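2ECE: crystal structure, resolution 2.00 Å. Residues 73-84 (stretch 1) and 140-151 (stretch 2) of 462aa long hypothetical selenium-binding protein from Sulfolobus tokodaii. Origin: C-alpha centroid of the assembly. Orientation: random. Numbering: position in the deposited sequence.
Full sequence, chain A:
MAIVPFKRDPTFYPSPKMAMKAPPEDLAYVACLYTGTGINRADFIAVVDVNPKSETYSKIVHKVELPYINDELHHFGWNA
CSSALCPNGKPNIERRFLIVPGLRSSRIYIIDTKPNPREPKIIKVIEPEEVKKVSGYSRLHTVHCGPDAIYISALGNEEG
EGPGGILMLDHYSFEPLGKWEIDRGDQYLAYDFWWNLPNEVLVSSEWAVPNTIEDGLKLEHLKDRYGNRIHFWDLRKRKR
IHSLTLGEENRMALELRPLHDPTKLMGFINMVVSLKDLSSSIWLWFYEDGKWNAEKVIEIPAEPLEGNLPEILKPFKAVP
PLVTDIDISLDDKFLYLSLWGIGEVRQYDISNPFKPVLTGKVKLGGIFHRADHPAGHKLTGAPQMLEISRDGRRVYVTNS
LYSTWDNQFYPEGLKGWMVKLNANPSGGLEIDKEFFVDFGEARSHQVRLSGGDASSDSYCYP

Stretch 1 (73-84) LHHFGWNACSSA
Stretch 2 140-151: LHTVHCGPDAIY

Two stretches of one chain run alongside each other in the same direction, His 75 opposite Thr 142 (CA to CA 5.6 Å), Gly 77 opposite Val 143 (5.2 Å) and Ala 80 opposite Cys 145 (5.0 Å). Stretch 2 is strand from Leu 140 to Cys 145, turns through Gly 146 to Asp 148, and returns as strand by Ile 150; stretch 1 is loop with strand at Gly 77 and Trp 78, bent at His 74 (-147/-77) and Asn 79 (-69/-35), and ends in a 3-10 turn at Ser 82 to Ala 84. No direct backbone hydrogen bond joins them, so the contact rests on side chains packed against each other and against the other backbone, with two waters between; it buries 670 Å², both sides summed.

The covalent tie is a disulfide, Cys 81 SG to Cys 145 SG at 2.0 Å with chi3 102°. Cys 81 (phi/psi -153/-161, chi1 55°, p) sends CB sideways, while Cys 145 (-89/114) points CB toward stretch 1 with chi1 at 32°, between wells. Cys 145 is the most covered residue here, its CB 3.4 Å from Trp 78 O and 3.7 Å from Ala 80 CA.

Polar bonds gather beside the disulfide. Ser 83 (chi1 60°, p) points toward stretch 2 and donates from OG to Cys 145 O at 2.9 Å. A short hydroxyl suits this place, since OG also accepts from water 2 at 2.7 Å. That water accepts from Cys 81 N (3.0 Å) and donates to Gly 146 O (3.0 Å). Near the other end, water 1 accepts from His 75 N at 2.9 Å and lies 2.7 Å from His 141 O and 3.1 Å from Leu 140 O, filling the gap between the backbones.

Three buried imidazoles cluster there. His 74 (chi1 -167°, t) and His 75 (-84°, m) both point toward stretch 2; His 141 (-171°, t) leaves sideways but its ring comes nearer. Its centroid lies 4.6 Å from that of His 74, planes at 54°, and 4.3 Å from that of His 75, planes at 45°: both pairs are oblique. Thr 142 OG1 sits at the edge of the His 75 ring, 3.9 Å from His 75 CD2.

Aliphatic side chains packed against backbone fill the rest. Val 143 (chi1 178°, t) points toward stretch 1, its CB 3.7 Å from Gly 77 N. Gly 77 (-158/-177) suits the close approach because an ideal CB would lie 2.9 Å from Val 143 O, a clash. Ile 150 (m, t) reaches across with CG1 3.5 Å from Asn 79 O and CD1 4.0 Å from Asn 79 CB. Pro 147, C-gamma exo, sets CG 3.6 Å from Ser 83 O.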

# COMPACT_ATOMS: atom_id res chain seq x y z
N LEU A 73 -3.20 -0.13 -12.49
CA LEU A 73 -3.84 -0.38 -11.20
C LEU A 73 -2.70 -0.48 -10.20
O LEU A 73 -1.57 -0.83 -10.58
CB LEU A 73 -4.64 -1.69 -11.21
CG LEU A 73 -5.94 -1.69 -12.02
CD1 LEU A 73 -6.85 -2.80 -11.53
CD2 LEU A 73 -6.65 -0.35 -11.86
N HIS A 74 -2.96 -0.05 -8.98
CA HIS A 74 -1.92 -0.11 -7.96
C HIS A 74 -2.53 -0.39 -6.57
O HIS A 74 -2.69 -1.53 -6.15
CB HIS A 74 -1.29 1.26 -8.02
CG HIS A 74 0.01 1.41 -7.30
ND1 HIS A 74 1.22 1.16 -7.91
CD2 HIS A 74 0.30 1.92 -6.09
CE1 HIS A 74 2.20 1.51 -7.10
NE2 HIS A 74 1.67 1.98 -5.99
N HIS A 75 -3.11 0.67 -6.01
CA HIS A 75 -3.71 0.61 -4.68
C HIS A 75 -5.21 0.82 -4.85
O HIS A 75 -5.63 1.47 -5.81
CB HIS A 75 -3.15 1.72 -3.75
CG HIS A 75 -1.85 1.37 -3.07
ND1 HIS A 75 -1.01 0.38 -3.53
CD2 HIS A 75 -1.25 1.90 -1.98
CE1 HIS A 75 0.06 0.31 -2.75
NE2 HIS A 75 -0.06 1.23 -1.80
N PHE A 76 -6.00 0.25 -3.96
CA PHE A 76 -7.45 0.43 -4.00
C PHE A 76 -8.05 0.18 -2.62
O PHE A 76 -7.36 -0.31 -1.72
CB PHE A 76 -8.13 -0.47 -5.05
CG PHE A 76 -8.06 -1.95 -4.76
CD1 PHE A 76 -6.87 -2.66 -4.94
CD2 PHE A 76 -9.19 -2.65 -4.33
CE1 PHE A 76 -6.81 -4.03 -4.69
CE2 PHE A 76 -9.14 -4.03 -4.08
CZ PHE A 76 -7.95 -4.72 -4.26
N GLY A 77 -9.31 0.52 -2.43
CA GLY A 77 -9.92 0.32 -1.13
C GLY A 77 -11.43 0.23 -1.18
O GLY A 77 -12.02 0.25 -2.25
N TRP A 78 -12.04 0.12 -0.00
CA TRP A 78 -13.50 0.02 0.10
C TRP A 78 -14.17 1.37 0.22
O TRP A 78 -13.56 2.34 0.66
CB TRP A 78 -13.89 -0.81 1.32
CG TRP A 78 -13.38 -2.21 1.29
CD1 TRP A 78 -12.26 -2.69 1.90
CD2 TRP A 78 -14.02 -3.33 0.67
NE1 TRP A 78 -12.16 -4.05 1.70
CE2 TRP A 78 -13.23 -4.46 0.95
CE3 TRP A 78 -15.19 -3.48 -0.09
CZ2 TRP A 78 -13.57 -5.74 0.49
CZ3 TRP A 78 -15.53 -4.76 -0.55
CH2 TRP A 78 -14.72 -5.87 -0.25
N ASN A 79 -15.45 1.43 -0.16
CA ASN A 79 -16.22 2.66 -0.07
C ASN A 79 -16.46 2.99 1.40
O ASN A 79 -16.50 4.16 1.79
CB ASN A 79 -17.57 2.50 -0.79
CG ASN A 79 -18.47 1.49 -0.11
OD1 ASN A 79 -18.14 0.31 -0.02
ND2 ASN A 79 -19.62 1.95 0.38
N ALA A 80 -16.64 1.96 2.22
CA ALA A 80 -16.89 2.16 3.65
C ALA A 80 -16.28 1.03 4.46
O ALA A 80 -16.13 -0.09 3.98
CB ALA A 80 -18.40 2.24 3.92
N CYS A 81 -15.95 1.34 5.71
CA CYS A 81 -15.36 0.33 6.57
C CYS A 81 -15.63 0.61 8.05
O CYS A 81 -16.55 1.35 8.38
CB CYS A 81 -13.86 0.23 6.28
SG CYS A 81 -12.89 1.77 6.38
N SER A 82 -14.83 0.01 8.94
CA SER A 82 -15.03 0.17 10.38
C SER A 82 -15.15 1.62 10.86
O SER A 82 -15.77 1.89 11.89
CB SER A 82 -13.92 -0.55 11.15
OG SER A 82 -14.00 -1.95 10.93
N SER A 83 -14.54 2.54 10.13
CA SER A 83 -14.58 3.95 10.49
C SER A 83 -16.02 4.48 10.55
O SER A 83 -16.27 5.52 11.15
CB SER A 83 -13.77 4.78 9.50
OG SER A 83 -14.30 4.63 8.18
N ALA A 84 -16.95 3.76 9.92
CA ALA A 84 -18.35 4.18 9.90
C ALA A 84 -18.99 4.12 11.29
O ALA A 84 -20.03 4.74 11.53
CB ALA A 84 -19.15 3.30 8.94
N LEU A 140 -3.81 8.90 -9.34
CA LEU A 140 -4.38 8.50 -8.05
C LEU A 140 -3.74 7.26 -7.45
O LEU A 140 -3.57 6.24 -8.12
CB LEU A 140 -5.89 8.31 -8.21
CG LEU A 140 -6.72 9.60 -8.13
CD1 LEU A 140 -6.13 10.70 -9.00
CD2 LEU A 140 -8.15 9.27 -8.54
N HIS A 141 -3.41 7.37 -6.17
CA HIS A 141 -2.72 6.30 -5.46
C HIS A 141 -3.52 5.60 -4.35
O HIS A 141 -4.24 4.64 -4.60
CB HIS A 141 -1.41 6.87 -4.88
CG HIS A 141 -0.50 5.85 -4.30
ND1 HIS A 141 0.40 5.12 -5.06
CD2 HIS A 141 -0.33 5.42 -3.02
CE1 HIS A 141 1.07 4.30 -4.28
NE2 HIS A 141 0.65 4.46 -3.04
N THR A 142 -3.40 6.11 -3.13
CA THR A 142 -4.07 5.52 -1.96
C THR A 142 -5.55 5.84 -1.79
O THR A 142 -5.98 6.98 -2.00
CB THR A 142 -3.35 5.94 -0.66
OG1 THR A 142 -1.96 5.58 -0.74
CG2 THR A 142 -4.00 5.24 0.57
N VAL A 143 -6.33 4.83 -1.41
CA VAL A 143 -7.76 5.00 -1.15
C VAL A 143 -8.05 4.59 0.29
O VAL A 143 -7.66 3.50 0.71
CB VAL A 143 -8.64 4.12 -2.05
CG1 VAL A 143 -10.11 4.32 -1.68
CG2 VAL A 143 -8.40 4.45 -3.50
N HIS A 144 -8.72 5.45 1.04
CA HIS A 144 -9.09 5.15 2.42
C HIS A 144 -10.56 5.50 2.66
O HIS A 144 -11.04 6.55 2.21
CB HIS A 144 -8.21 5.92 3.41
CG HIS A 144 -6.91 5.26 3.70
ND1 HIS A 144 -6.82 3.95 4.13
CD2 HIS A 144 -5.63 5.72 3.64
CE1 HIS A 144 -5.55 3.63 4.31
NE2 HIS A 144 -4.81 4.68 4.02
N CYS A 145 -11.26 4.62 3.37
CA CYS A 145 -12.68 4.83 3.70
C CYS A 145 -12.78 5.61 5.01
O CYS A 145 -12.37 5.12 6.07
CB CYS A 145 -13.41 3.47 3.82
SG CYS A 145 -12.32 2.14 4.45
N GLY A 146 -13.29 6.83 4.94
CA GLY A 146 -13.42 7.64 6.14
C GLY A 146 -14.86 7.65 6.63
O GLY A 146 -15.75 7.14 5.94
N PRO A 147 -15.13 8.22 7.81
CA PRO A 147 -16.49 8.27 8.35
C PRO A 147 -17.38 9.17 7.50
O PRO A 147 -18.55 8.87 7.25
CB PRO A 147 -16.30 8.88 9.74
CG PRO A 147 -14.84 8.63 10.06
CD PRO A 147 -14.18 8.86 8.73
N ASP A 148 -16.79 10.27 7.07
CA ASP A 148 -17.46 11.31 6.31
C ASP A 148 -17.38 11.22 4.79
O ASP A 148 -18.26 11.73 4.10
CB ASP A 148 -16.92 12.66 6.76
CG ASP A 148 -15.41 12.77 6.60
OD1 ASP A 148 -14.74 11.72 6.55
OD2 ASP A 148 -14.90 13.90 6.53
N ALA A 149 -16.33 10.60 4.26
CA ALA A 149 -16.20 10.49 2.80
C ALA A 149 -15.11 9.49 2.42
O ALA A 149 -14.53 8.84 3.28
CB ALA A 149 -15.87 11.87 2.21
N ILE A 150 -14.86 9.37 1.12
CA ILE A 150 -13.83 8.47 0.62
C ILE A 150 -12.67 9.37 0.24
O ILE A 150 -12.85 10.34 -0.50
CB ILE A 150 -14.32 7.68 -0.61
CG1 ILE A 150 -15.52 6.81 -0.23
CG2 ILE A 150 -13.20 6.81 -1.16
CD1 ILE A 150 -16.26 6.26 -1.43
N TYR A 151 -11.48 9.07 0.74
CA TYR A 151 -10.30 9.88 0.47
C TYR A 151 -9.32 9.15 -0.44
O TYR A 151 -9.05 7.97 -0.26
CB TYR A 151 -9.58 10.22 1.79
CG TYR A 151 -10.37 11.08 2.75
CD1 TYR A 151 -11.58 10.65 3.29
CD2 TYR A 151 -9.88 12.33 3.15
CE1 TYR A 151 -12.29 11.43 4.20
CE2 TYR A 151 -10.57 13.12 4.06
CZ TYR A 151 -11.77 12.67 4.58
OH TYR A 151 -12.45 13.45 5.50
O HOH W 1 -3.42 3.42 -6.92
O HOH W 2 -16.42 4.22 6.48